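Long-range contacts in hypothetical sugar ABC-transporter sugar binding protein (Arthrobacter globiformis, PDB 7BVT), which binds cyclic alpha-maltosyl-1,6-maltose and probably hands it to an ABC transporter for uptake into the cell: residues P84-G89 and A299-N304; A152-D157 and G172-D177; A221-E226 and A404-V409; W318-D323 and L335-S340. All coordinates share one frame; numbering follows the deposited sequence.

Contact 1: P84-G89 and A299-N304; sequences PDIAIG and AMVFEN
P84 meets F302 just before strand 86-90, which pairs antiparallel with strand 292-301 in the mixed sheet of this solute-binding protein. The P84 ring crosses the phenyl group at a slant, with P84 CG 4.1 Å from F302 CE2. The carbonyl is nearer still, P84 O lying 3.3 Å from F302 CD2. D85 gives its backbone O to F302 N, and that donor is tilted 30° from the carbonyl plane. The same oxygen also receives a CA-H...O contact from V301. D85 OD2 is bound outside the pair, by T31 N on strand 28-34. I86 forms a non-hydrogen-bonded pair with V301 and shares a face with it; I86 CG1 comes 4.2 Å from V301 CG2. Helix 306-319 lies over this face, with A312 on I86 and L316 on V301. A87 forms the hydrogen-bonded pair with M300, A87 N to M300 O and M300 N to A87 O, each 2.9 Å. Its methyl points to the other face, A87 CB touching F302 CE2 at 3.9 Å. With F302 replaced by an alanine, P84 and the A87 methyl would probably lose their shared aromatic neighbour, leaving a gap beside I97 of helix 94-100. I88 returns to the first face, where I88 CG1 lies 4.1 Å from A299 CB. G89 has no side chain, and M300 reaches past A87 toward it. The M300 chain bends at its last torsion (chi3 -87°), which carries the methyl back toward the strand. M300 CE ends 3.7 Å from G89 N.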
loop_
_atom_site.group_PDB
_atom_site.type_symbol
_atom_site.label_atom_id
_atom_site.label_comp_id
_atom_site.label_asym_id
_atom_site.label_seq_id
_atom_site.Cartn_x
_atom_site.Cartn_y
_atom_site.Cartn_z
ATOM N N PRO A 84 -0.112 -19.959 14.523
ATOM C CA PRO A 84 0.021 -18.966 15.572
ATOM C C PRO A 84 -1.402 -18.491 15.905
ATOM O O PRO A 84 -2.314 -18.814 15.214
ATOM C CB PRO A 84 0.834 -17.838 14.955
ATOM C CG PRO A 84 0.430 -17.918 13.536
ATOM C CD PRO A 84 0.261 -19.386 13.204
ATOM N N ASP A 85 -1.523 -17.767 16.971
ATOM C CA ASP A 85 -2.841 -17.200 17.345
ATOM C C ASP A 85 -3.098 -15.959 16.486
ATOM O O ASP A 85 -4.207 -15.793 16.025
ATOM C CB ASP A 85 -2.886 -16.841 18.813
ATOM C CG ASP A 85 -2.695 -18.104 19.627
ATOM O OD1 ASP A 85 -3.451 -19.091 19.344
ATOM O OD2 ASP A 85 -1.781 -18.078 20.487
ATOM N N ILE A 86 -2.089 -15.126 16.304
ATOM C CA ILE A 86 -2.132 -13.912 15.446
ATOM C C ILE A 86 -1.066 -14.045 14.353
ATOM O O ILE A 86 0.143 -14.241 14.655
ATOM C CB ILE A 86 -1.984 -12.607 16.257
ATOM C CG1 ILE A 86 -3.074 -12.437 17.323
ATOM C CG2 ILE A 86 -1.905 -11.397 15.368
ATOM C CD1 ILE A 86 -2.798 -11.321 18.316
ATOM N N ALA A 87 -1.442 -13.801 13.112
ATOM C CA ALA A 87 -0.473 -13.529 12.029
ATOM C C ALA A 87 -0.572 -12.067 11.595
ATOM O O ALA A 87 -1.685 -11.559 11.437
ATOM C CB ALA A 87 -0.758 -14.413 10.839
ATOM N N ILE A 88 0.542 -11.410 11.391
ATOM C CA ILE A 88 0.555 -10.038 10.841
ATOM C C ILE A 88 1.231 -10.125 9.475
ATOM O O ILE A 88 2.439 -10.400 9.406
ATOM C CB ILE A 88 1.211 -9.043 11.809
ATOM C CG1 ILE A 88 0.517 -9.059 13.177
ATOM C CG2 ILE A 88 1.282 -7.634 11.228
ATOM C CD1 ILE A 88 1.082 -8.118 14.177
ATOM N N GLY A 89 0.460 -9.883 8.416
ATOM C CA GLY A 89 0.894 -10.100 7.034
ATOM C C GLY A 89 0.693 -8.892 6.166
ATOM O O GLY A 89 0.067 -7.932 6.588
ATOM N N ALA A 299 -3.537 -7.535 10.753
ATOM C CA ALA A 299 -3.493 -8.606 11.771
ATOM C C ALA A 299 -4.691 -9.508 11.535
ATOM O O ALA A 299 -5.776 -8.985 11.265
ATOM C CB ALA A 299 -3.468 -8.013 13.162
ATOM N N MET A 300 -4.504 -10.781 11.735
ATOM C CA MET A 300 -5.493 -11.876 11.553
ATOM C C MET A 300 -5.404 -12.800 12.780
ATOM O O MET A 300 -4.274 -13.066 13.219
ATOM C CB MET A 300 -5.159 -12.665 10.296
ATOM C CG MET A 300 -5.357 -11.834 9.035
ATOM S SD MET A 300 -4.355 -12.472 7.708
ATOM C CE MET A 300 -2.824 -11.574 8.020
ATOM N N VAL A 301 -6.538 -13.232 13.301
ATOM C CA VAL A 301 -6.604 -14.183 14.460
ATOM C C VAL A 301 -7.064 -15.525 13.933
ATOM O O VAL A 301 -8.150 -15.598 13.340
ATOM C CB VAL A 301 -7.517 -13.663 15.565
ATOM C CG1 VAL A 301 -7.754 -14.714 16.648
ATOM C CG2 VAL A 301 -7.056 -12.345 16.126
ATOM N N PHE A 302 -6.262 -16.571 14.068
ATOM C CA PHE A 302 -6.673 -17.924 13.665
ATOM C C PHE A 302 -7.643 -18.467 14.737
ATOM O O PHE A 302 -7.355 -18.348 15.943
ATOM C CB PHE A 302 -5.478 -18.871 13.501
ATOM C CG PHE A 302 -4.702 -18.631 12.242
ATOM C CD1 PHE A 302 -5.207 -19.047 11.022
ATOM C CD2 PHE A 302 -3.520 -17.912 12.266
ATOM C CE1 PHE A 302 -4.495 -18.816 9.859
ATOM C CE2 PHE A 302 -2.822 -17.664 11.090
ATOM C CZ PHE A 302 -3.329 -18.104 9.901
ATOM N N GLU A 303 -8.784 -19.003 14.324
ATOM C CA GLU A 303 -9.844 -19.415 15.279
ATOM C C GLU A 303 -9.401 -20.640 16.070
ATOM O O GLU A 303 -8.984 -21.616 15.463
ATOM C CB GLU A 303 -11.125 -19.755 14.551
ATOM C CG GLU A 303 -12.293 -19.728 15.511
ATOM C CD GLU A 303 -13.556 -19.506 14.727
ATOM O OE1 GLU A 303 -13.888 -20.405 13.927
ATOM O OE2 GLU A 303 -14.104 -18.395 14.829
ATOM N N ASN A 304 -9.532 -20.524 17.386
ATOM C CA ASN A 304 -9.278 -21.547 18.424
ATOM C C ASN A 304 -10.572 -21.622 19.250
ATOM O O ASN A 304 -11.628 -21.829 18.619
ATOM C CB ASN A 304 -7.980 -21.196 19.160
ATOM C CG ASN A 304 -6.742 -21.395 18.300
ATOM O OD1 ASN A 304 -5.989 -20.448 18.003
ATOM N ND2 ASN A 304 -6.483 -22.647 17.966
#

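Contact 2: A152-D157 and G172-D177; sequences AEAGLD and GQTILD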
loop_
_atom_site.group_PDB
_atom_site.type_symbol
_atom_site.label_atom_id
_atom_site.label_comp_id
_atom_site.label_asym_id
_atom_site.label_seq_id
_atom_site.Cartn_x
_atom_site.Cartn_y
_atom_site.Cartn_z
ATOM N N ALA A 152 14.738 22.845 -10.093
ATOM C CA ALA A 152 15.239 24.236 -10.136
ATOM C C ALA A 152 16.187 24.393 -11.330
ATOM O O ALA A 152 16.096 25.439 -12.006
ATOM C CB ALA A 152 15.877 24.557 -8.794
ATOM N N GLU A 153 17.043 23.414 -11.585
ATOM C CA GLU A 153 17.991 23.409 -12.723
ATOM C C GLU A 153 17.220 23.527 -14.034
ATOM O O GLU A 153 17.719 24.182 -14.964
ATOM C CB GLU A 153 18.850 22.166 -12.758
ATOM C CG GLU A 153 20.082 22.343 -13.650
ATOM C CD GLU A 153 21.104 21.207 -13.617
ATOM O OE1 GLU A 153 20.940 20.262 -12.821
ATOM O OE2 GLU A 153 22.079 21.278 -14.423
ATOM N N ALA A 154 16.019 22.960 -14.091
ATOM C CA ALA A 154 15.237 22.926 -15.342
ATOM C C ALA A 154 14.455 24.210 -15.502
ATOM O O ALA A 154 13.719 24.307 -16.480
ATOM C CB ALA A 154 14.341 21.695 -15.336
ATOM N N GLY A 155 14.470 25.130 -14.534
ATOM C CA GLY A 155 13.662 26.354 -14.598
ATOM C C GLY A 155 12.294 26.204 -13.981
ATOM O O GLY A 155 11.500 27.130 -14.163
ATOM N N LEU A 156 12.018 25.077 -13.271
ATOM C CA LEU A 156 10.770 24.958 -12.477
ATOM C C LEU A 156 10.942 25.566 -11.095
ATOM O O LEU A 156 12.083 25.609 -10.587
ATOM C CB LEU A 156 10.405 23.483 -12.373
ATOM C CG LEU A 156 10.358 22.735 -13.697
ATOM C CD1 LEU A 156 10.012 21.289 -13.452
ATOM C CD2 LEU A 156 9.355 23.430 -14.619
ATOM N N ASP A 157 9.830 25.927 -10.496
ATOM C CA ASP A 157 9.755 26.355 -9.069
ATOM C C ASP A 157 9.967 25.103 -8.231
ATOM O O ASP A 157 9.152 24.167 -8.273
ATOM C CB ASP A 157 8.450 27.086 -8.792
ATOM C CG ASP A 157 8.273 27.559 -7.363
ATOM O OD1 ASP A 157 9.054 27.119 -6.482
ATOM O OD2 ASP A 157 7.281 28.231 -7.137
ATOM N N GLY A 172 7.621 17.531 -16.639
ATOM C CA GLY A 172 8.587 16.503 -17.008
ATOM C C GLY A 172 9.226 16.806 -18.347
ATOM O O GLY A 172 10.396 16.455 -18.490
ATOM N N GLN A 173 8.447 17.298 -19.299
ATOM C CA GLN A 173 8.993 17.667 -20.629
ATOM C C GLN A 173 10.062 18.749 -20.464
ATOM O O GLN A 173 11.125 18.668 -21.113
ATOM C CB GLN A 173 7.882 18.114 -21.560
ATOM C CG GLN A 173 8.303 18.354 -22.995
ATOM C CD GLN A 173 8.654 17.077 -23.708
ATOM O OE1 GLN A 173 7.827 16.140 -23.742
ATOM N NE2 GLN A 173 9.855 17.026 -24.277
ATOM N N THR A 174 9.820 19.718 -19.630
ATOM C CA THR A 174 10.819 20.780 -19.362
ATOM C C THR A 174 12.092 20.169 -18.780
ATOM O O THR A 174 13.186 20.502 -19.219
ATOM C CB THR A 174 10.188 21.817 -18.469
ATOM O OG1 THR A 174 9.132 22.440 -19.191
ATOM C CG2 THR A 174 11.168 22.881 -18.004
ATOM N N ILE A 175 11.982 19.282 -17.816
ATOM C CA ILE A 175 13.168 18.628 -17.228
ATOM C C ILE A 175 13.932 17.886 -18.325
ATOM O O ILE A 175 15.176 18.002 -18.417
ATOM C CB ILE A 175 12.791 17.715 -16.060
ATOM C CG1 ILE A 175 12.259 18.531 -14.890
ATOM C CG2 ILE A 175 13.970 16.863 -15.645
ATOM C CD1 ILE A 175 11.650 17.678 -13.765
ATOM N N LEU A 176 13.239 17.136 -19.165
ATOM C CA LEU A 176 13.931 16.359 -20.209
ATOM C C LEU A 176 14.614 17.349 -21.183
ATOM O O LEU A 176 15.792 17.107 -21.501
ATOM C CB LEU A 176 12.912 15.473 -20.910
ATOM C CG LEU A 176 13.453 14.680 -22.086
ATOM C CD1 LEU A 176 14.481 13.645 -21.625
ATOM C CD2 LEU A 176 12.303 14.142 -22.915
ATOM N N ASP A 177 13.879 18.348 -21.637
ATOM C CA ASP A 177 14.331 19.328 -22.679
ATOM C C ASP A 177 15.571 20.051 -22.127
ATOM O O ASP A 177 16.570 20.211 -22.865
ATOM C CB ASP A 177 13.205 20.296 -23.071
ATOM C CG ASP A 177 12.135 19.678 -23.949
ATOM O OD1 ASP A 177 12.326 18.558 -24.412
ATOM O OD2 ASP A 177 11.119 20.309 -24.102
#
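A154 and L156 press against T174 and I175, joining the end of helix 148-153 to one side of helix 165-179. The A154 methyl points at the second helix. A154 CB sits 3.8 Å from both I175 CA and I175 CG1, so the methyl packs against the helix backbone as well as a side chain. I175 has CG1 beside its own backbone N and anti to the carbonyl carbon (chi1 -67°). This lets CG1 touch both A154 and L156. L156 CD1 reaches I175 CG1 at 3.8 Å, and the two side chains cross at about a right angle. The leucine splits its contacts: CD1 goes to I175, while L156 CD2 goes to T174 CG2 at 3.9 Å.

T174 has OG1 beside the backbone N (chi1 -65°), which leaves CG2 anti to that N and turned to the contact. T174 CG2 also lies 3.3 Å from A154 O. The hydroxyl of T174 bonds back to A170 O within its own helix. Between A154 and L156 the chain turns at G155, where a Schellman motif with positive phi ends the helix; G155 N bonds to A152 O at 3.0 Å. The turn brings L156 back alongside A154. F151 of helix 148-153 touches both L156 and I175, adding an aromatic neighbour. No hydrogen bond links the two segments. The contact therefore rests on methyl and methylene groups, which hold by fit and not by direction.

Contact 3: A221-E226 and A404-V409; sequences AFNTPE and AAEQAV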
loop_
_atom_site.group_PDB
_atom_site.type_symbol
_atom_site.label_atom_id
_atom_site.label_comp_id
_atom_site.label_asym_id
_atom_site.label_seq_id
_atom_site.Cartn_x
_atom_site.Cartn_y
_atom_site.Cartn_z
ATOM N N ALA A 221 -12.658 -4.876 -14.662
ATOM C CA ALA A 221 -13.527 -3.696 -14.789
ATOM C C ALA A 221 -12.784 -2.516 -15.442
ATOM O O ALA A 221 -13.402 -1.466 -15.550
ATOM C CB ALA A 221 -14.075 -3.328 -13.449
ATOM N N PHE A 222 -11.540 -2.697 -15.858
ATOM C CA PHE A 222 -10.650 -1.573 -16.259
ATOM C C PHE A 222 -10.666 -1.329 -17.784
ATOM O O PHE A 222 -9.966 -0.427 -18.246
ATOM C CB PHE A 222 -9.219 -1.863 -15.811
ATOM C CG PHE A 222 -8.683 -3.212 -16.233
ATOM C CD1 PHE A 222 -8.410 -3.483 -17.572
ATOM C CD2 PHE A 222 -8.508 -4.244 -15.313
ATOM C CE1 PHE A 222 -7.952 -4.735 -17.959
ATOM C CE2 PHE A 222 -8.049 -5.494 -15.704
ATOM C CZ PHE A 222 -7.796 -5.746 -17.025
ATOM N N ASN A 223 -11.356 -2.130 -18.589
ATOM C CA ASN A 223 -11.295 -1.991 -20.070
ATOM C C ASN A 223 -12.384 -1.032 -20.499
ATOM O O ASN A 223 -13.422 -1.430 -21.035
ATOM C CB ASN A 223 -11.322 -3.345 -20.777
ATOM C CG ASN A 223 -11.030 -3.198 -22.256
ATOM O OD1 ASN A 223 -10.547 -2.153 -22.713
ATOM N ND2 ASN A 223 -11.280 -4.258 -23.010
ATOM N N THR A 224 -12.150 0.234 -20.209
ATOM C CA THR A 224 -13.130 1.315 -20.192
ATOM C C THR A 224 -12.446 2.569 -20.707
ATOM O O THR A 224 -11.237 2.600 -20.821
ATOM C CB THR A 224 -13.627 1.567 -18.776
ATOM O OG1 THR A 224 -12.475 1.903 -17.983
ATOM C CG2 THR A 224 -14.340 0.359 -18.208
ATOM N N PRO A 225 -13.204 3.637 -20.994
ATOM C CA PRO A 225 -12.560 4.898 -21.367
ATOM C C PRO A 225 -11.615 5.363 -20.256
ATOM O O PRO A 225 -10.617 5.976 -20.572
ATOM C CB PRO A 225 -13.762 5.823 -21.536
ATOM C CG PRO A 225 -14.867 4.877 -22.004
ATOM C CD PRO A 225 -14.669 3.638 -21.178
ATOM N N GLU A 226 -11.968 5.063 -18.997
ATOM C CA GLU A 226 -11.181 5.534 -17.830
ATOM C C GLU A 226 -9.870 4.777 -17.854
ATOM O O GLU A 226 -8.787 5.370 -17.622
ATOM C CB GLU A 226 -11.929 5.328 -16.521
ATOM C CG GLU A 226 -13.144 6.200 -16.399
ATOM C CD GLU A 226 -14.379 5.769 -17.195
ATOM O OE1 GLU A 226 -14.435 4.631 -17.720
ATOM O OE2 GLU A 226 -15.289 6.599 -17.270
ATOM N N ALA A 404 -6.297 -7.298 -24.097
ATOM C CA ALA A 404 -5.472 -8.479 -23.753
ATOM C C ALA A 404 -5.428 -8.625 -22.233
ATOM O O ALA A 404 -5.640 -9.729 -21.698
ATOM C CB ALA A 404 -4.118 -8.404 -24.370
ATOM N N ALA A 405 -5.219 -7.519 -21.508
ATOM C CA ALA A 405 -5.175 -7.569 -20.038
ATOM C C ALA A 405 -6.517 -8.044 -19.474
ATOM O O ALA A 405 -6.499 -8.843 -18.544
ATOM C CB ALA A 405 -4.798 -6.219 -19.475
ATOM N N GLU A 406 -7.631 -7.607 -20.004
ATOM C CA GLU A 406 -8.979 -8.043 -19.564
ATOM C C GLU A 406 -9.172 -9.560 -19.796
ATOM O O GLU A 406 -9.721 -10.267 -18.917
ATOM C CB GLU A 406 -10.070 -7.260 -20.296
ATOM C CG GLU A 406 -11.490 -7.732 -19.994
ATOM C CD GLU A 406 -12.552 -6.859 -20.625
ATOM O OE1 GLU A 406 -12.420 -6.570 -21.843
ATOM O OE2 GLU A 406 -13.494 -6.383 -19.903
ATOM N N GLN A 407 -8.789 -10.033 -20.980
ATOM C CA GLN A 407 -8.788 -11.482 -21.296
ATOM C C GLN A 407 -7.982 -12.289 -20.308
ATOM O O GLN A 407 -8.477 -13.378 -19.927
ATOM C CB GLN A 407 -7.924 -11.774 -22.519
ATOM C CG GLN A 407 -8.661 -12.294 -23.671
ATOM C CD GLN A 407 -9.202 -11.061 -24.306
ATOM O OE1 GLN A 407 -10.285 -10.625 -23.900
ATOM N NE2 GLN A 407 -8.446 -10.563 -25.304
ATOM N N ALA A 408 -6.735 -11.882 -20.033
ATOM C CA ALA A 408 -5.801 -12.632 -19.182
ATOM C C ALA A 408 -6.422 -12.655 -17.784
ATOM O O ALA A 408 -6.470 -13.734 -17.158
ATOM C CB ALA A 408 -4.444 -12.010 -19.228
ATOM N N VAL A 409 -6.828 -11.491 -17.284
ATOM C CA VAL A 409 -7.363 -11.371 -15.894
ATOM C C VAL A 409 -8.639 -12.207 -15.759
ATOM O O VAL A 409 -8.798 -12.984 -14.799
ATOM C CB VAL A 409 -7.599 -9.899 -15.525
ATOM C CG1 VAL A 409 -8.454 -9.802 -14.265
ATOM C CG2 VAL A 409 -6.283 -9.188 -15.376
HETATM O O HOH W 1 -13.336 -4.253 -18.086
HETATM O O HOH W 2 -15.378 -4.283 -21.229
#
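N223 and E406 have the nearest CA atoms, 6.5 Å apart, where a loop leading into helix 225-239 meets the C-terminal helix 398-415. N223 is the centre of an inverse gamma turn. T224 follows as the N-cap of helix 225-239, its OG1 bonded to G227 N. Segment 404-409 is helical throughout.

The F222 side chain starts between its backbone N and carbonyl carbon (chi1 52°), which sends the ring across to the helix. The ring meets it edge-on. F222 CZ lies 3.5 Å from E406 N, and F222 CE1 is 3.8 Å from A405 CB. V409 CG2 adds a contact at 4.1 Å from F222 CZ, one helical turn on. F384 packs edge-to-face with the same ring from helix 377-392.

E406 extends from the helix with CG anti to the backbone N, bringing its carboxylate up to the N223 side chain. Water 1 joins N223 N to E406 OE2, and water 2 joins the same OE2 to N223 O by a weak bond. An alanine in place of E406 would probably leave these waters and one N223 amide hydrogen without their shared anchor. D403 OD1 also accepts from N223 ND2, so the amide is gripped twice by the helix. N223 ND2 donates to E406 OE1 at 2.8 Å in an almost straight bond (179°), reaching the oxygen from 50° out of the carboxylate plane.

Contact 4: W318-D323 and L335-S340; sequences WFLEPD and LPVLDS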
loop_
_atom_site.group_PDB
_atom_site.type_symbol
_atom_site.label_atom_id
_atom_site.label_comp_id
_atom_site.label_asym_id
_atom_site.label_seq_id
_atom_site.Cartn_x
_atom_site.Cartn_y
_atom_site.Cartn_z
ATOM N N TRP A 318 -6.057 -3.242 22.129
ATOM C CA TRP A 318 -5.147 -2.291 22.822
ATOM C C TRP A 318 -4.224 -1.620 21.801
ATOM O O TRP A 318 -4.022 -0.392 21.860
ATOM C CB TRP A 318 -4.396 -3.045 23.933
ATOM C CG TRP A 318 -3.379 -2.182 24.595
ATOM C CD1 TRP A 318 -3.568 -1.375 25.683
ATOM C CD2 TRP A 318 -1.984 -2.075 24.236
ATOM N NE1 TRP A 318 -2.401 -0.705 25.978
ATOM C CE2 TRP A 318 -1.414 -1.159 25.151
ATOM C CE3 TRP A 318 -1.152 -2.644 23.252
ATOM C CZ2 TRP A 318 -0.100 -0.732 25.046
ATOM C CZ3 TRP A 318 0.175 -2.277 23.202
ATOM C CH2 TRP A 318 0.704 -1.377 24.123
ATOM N N PHE A 319 -3.680 -2.426 20.909
ATOM C CA PHE A 319 -2.787 -1.949 19.838
ATOM C C PHE A 319 -3.488 -0.881 18.991
ATOM O O PHE A 319 -2.817 0.027 18.500
ATOM C CB PHE A 319 -2.304 -3.116 18.981
ATOM C CG PHE A 319 -1.025 -2.782 18.267
ATOM C CD1 PHE A 319 0.187 -2.750 18.947
ATOM C CD2 PHE A 319 -1.026 -2.532 16.908
ATOM C CE1 PHE A 319 1.364 -2.494 18.273
ATOM C CE2 PHE A 319 0.167 -2.287 16.248
ATOM C CZ PHE A 319 1.357 -2.253 16.937
ATOM N N LEU A 320 -4.818 -0.955 18.873
ATOM C CA LEU A 320 -5.583 -0.040 17.974
ATOM C C LEU A 320 -6.192 1.139 18.736
ATOM O O LEU A 320 -6.946 1.906 18.131
ATOM C CB LEU A 320 -6.647 -0.876 17.254
ATOM C CG LEU A 320 -6.068 -1.780 16.159
ATOM C CD1 LEU A 320 -7.105 -2.743 15.615
ATOM C CD2 LEU A 320 -5.436 -0.964 15.019
ATOM N N GLU A 321 -5.897 1.304 20.032
ATOM C CA GLU A 321 -6.354 2.524 20.749
ATOM C C GLU A 321 -5.533 3.702 20.235
ATOM O O GLU A 321 -4.348 3.531 19.856
ATOM C CB GLU A 321 -6.218 2.343 22.259
ATOM C CG GLU A 321 -7.094 1.230 22.786
ATOM C CD GLU A 321 -7.017 0.956 24.272
ATOM O OE1 GLU A 321 -6.187 1.600 24.957
ATOM O OE2 GLU A 321 -7.787 0.102 24.733
ATOM N N PRO A 322 -6.112 4.922 20.236
ATOM C CA PRO A 322 -5.431 6.074 19.647
ATOM C C PRO A 322 -4.019 6.310 20.198
ATOM O O PRO A 322 -3.098 6.636 19.428
ATOM C CB PRO A 322 -6.359 7.254 19.948
ATOM C CG PRO A 322 -7.709 6.646 20.219
ATOM C CD PRO A 322 -7.488 5.218 20.685
ATOM N N ASP A 323 -3.846 6.208 21.519
ATOM C CA ASP A 323 -2.508 6.478 22.101
ATOM C C ASP A 323 -1.464 5.533 21.522
ATOM O O ASP A 323 -0.318 5.991 21.285
ATOM C CB ASP A 323 -2.489 6.343 23.623
ATOM C CG ASP A 323 -3.224 7.477 24.323
ATOM O OD1 ASP A 323 -3.702 8.412 23.628
ATOM O OD2 ASP A 323 -3.259 7.421 25.576
ATOM N N LEU A 335 1.895 5.147 8.409
ATOM C CA LEU A 335 0.728 6.025 8.535
ATOM C C LEU A 335 -0.276 5.393 9.493
ATOM O O LEU A 335 -0.404 4.169 9.528
ATOM C CB LEU A 335 0.086 6.222 7.156
ATOM C CG LEU A 335 1.028 6.710 6.074
ATOM C CD1 LEU A 335 0.311 6.863 4.762
ATOM C CD2 LEU A 335 1.656 8.046 6.455
ATOM N N PRO A 336 -1.027 6.207 10.256
ATOM C CA PRO A 336 -1.940 5.662 11.234
ATOM C C PRO A 336 -3.105 4.990 10.516
ATOM O O PRO A 336 -3.575 5.477 9.489
ATOM C CB PRO A 336 -2.456 6.825 12.061
ATOM C CG PRO A 336 -1.852 8.049 11.467
ATOM C CD PRO A 336 -0.923 7.673 10.350
ATOM N N VAL A 337 -3.611 3.933 11.102
ATOM C CA VAL A 337 -4.759 3.207 10.492
ATOM C C VAL A 337 -6.109 3.819 10.907
ATOM O O VAL A 337 -7.134 3.432 10.315
ATOM C CB VAL A 337 -4.699 1.704 10.829
ATOM C CG1 VAL A 337 -3.405 1.103 10.327
ATOM C CG2 VAL A 337 -4.887 1.406 12.299
ATOM N N LEU A 338 -6.135 4.669 11.931
ATOM C CA LEU A 338 -7.342 5.309 12.449
ATOM C C LEU A 338 -7.552 6.643 11.731
ATOM O O LEU A 338 -6.617 7.444 11.671
ATOM C CB LEU A 338 -7.193 5.520 13.948
ATOM C CG LEU A 338 -7.043 4.270 14.790
ATOM C CD1 LEU A 338 -6.896 4.626 16.266
ATOM C CD2 LEU A 338 -8.255 3.356 14.653
ATOM N N ASP A 339 -8.777 6.902 11.273
ATOM C CA ASP A 339 -9.119 8.202 10.678
ATOM C C ASP A 339 -8.868 9.284 11.741
ATOM O O ASP A 339 -8.336 10.369 11.405
ATOM C CB ASP A 339 -10.568 8.238 10.181
ATOM C CG ASP A 339 -10.969 7.463 8.925
ATOM O OD1 ASP A 339 -10.144 6.840 8.345
ATOM O OD2 ASP A 339 -12.192 7.448 8.611
ATOM N N SER A 340 -9.262 9.027 12.979
ATOM C CA SER A 340 -9.263 10.043 14.059
ATOM C C SER A 340 -7.830 10.478 14.359
ATOM O O SER A 340 -7.621 11.628 14.734
ATOM C CB SER A 340 -9.871 9.517 15.300
ATOM O OG SER A 340 -9.053 8.529 15.891
#
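L320 and L338 make the main contact between the link joining helices 306-319 and 322-332 and the loop that enters helix 339-342. L338 CD1 points into the link and lies 3.3 Å from L320 O. The same L338 CD1 is 4.0 Å from P322 CA, so one branch of the leucine touches both the carbonyl and the start of the next helix. L320 CD2 reaches V337 CG2 at 3.6 Å, the two side chains crossing at about a right angle. V337 CG1 is anti to the carbonyl carbon (chi1 -59°), which puts CG2 between the backbone N and that carbon, facing L320. No hydrogen bond spans the pair.

The backbone sets these groups in place. L320 is the first residue to leave helix 306-319, and E321 N bonds back to W318 O at 3.1 Å. E321 and L338 are each at the N-cap position of the next helix. V337 is bonded through its backbone to N119. Further out, V325 of helix 322-332 packs on L338, and T114 of helix 112-117 touches L320. D117 of that helix also touches L338, so the contact lies among helices 112-117, 306-319 and 322-332, with L338 at the start of helix 339-342.

In the fold
Contacts 1 and 4 are the nearest pair, with centres about 19 Å apart and nearest atoms about 6 Å apart. Strand 292-301 of contact 1 runs on to helix 306-319, which ends in contact 4. Contacts 2 and 3 lie elsewhere, their centres about 34 Å apart. Contact 2 is about 50 Å from contact 1 between centres, on the opposite side of the chain's centre. Along the chain, contact 2 is nested within the loop closed by contact 1. Contacts 1 and 3 alternate, and contact 4 is nested inside contact 3. The chain thus passes repeatedly between the two ends of the molecule, consistent with the two-lobed solute-binding fold, with the bound glycan between the lobes.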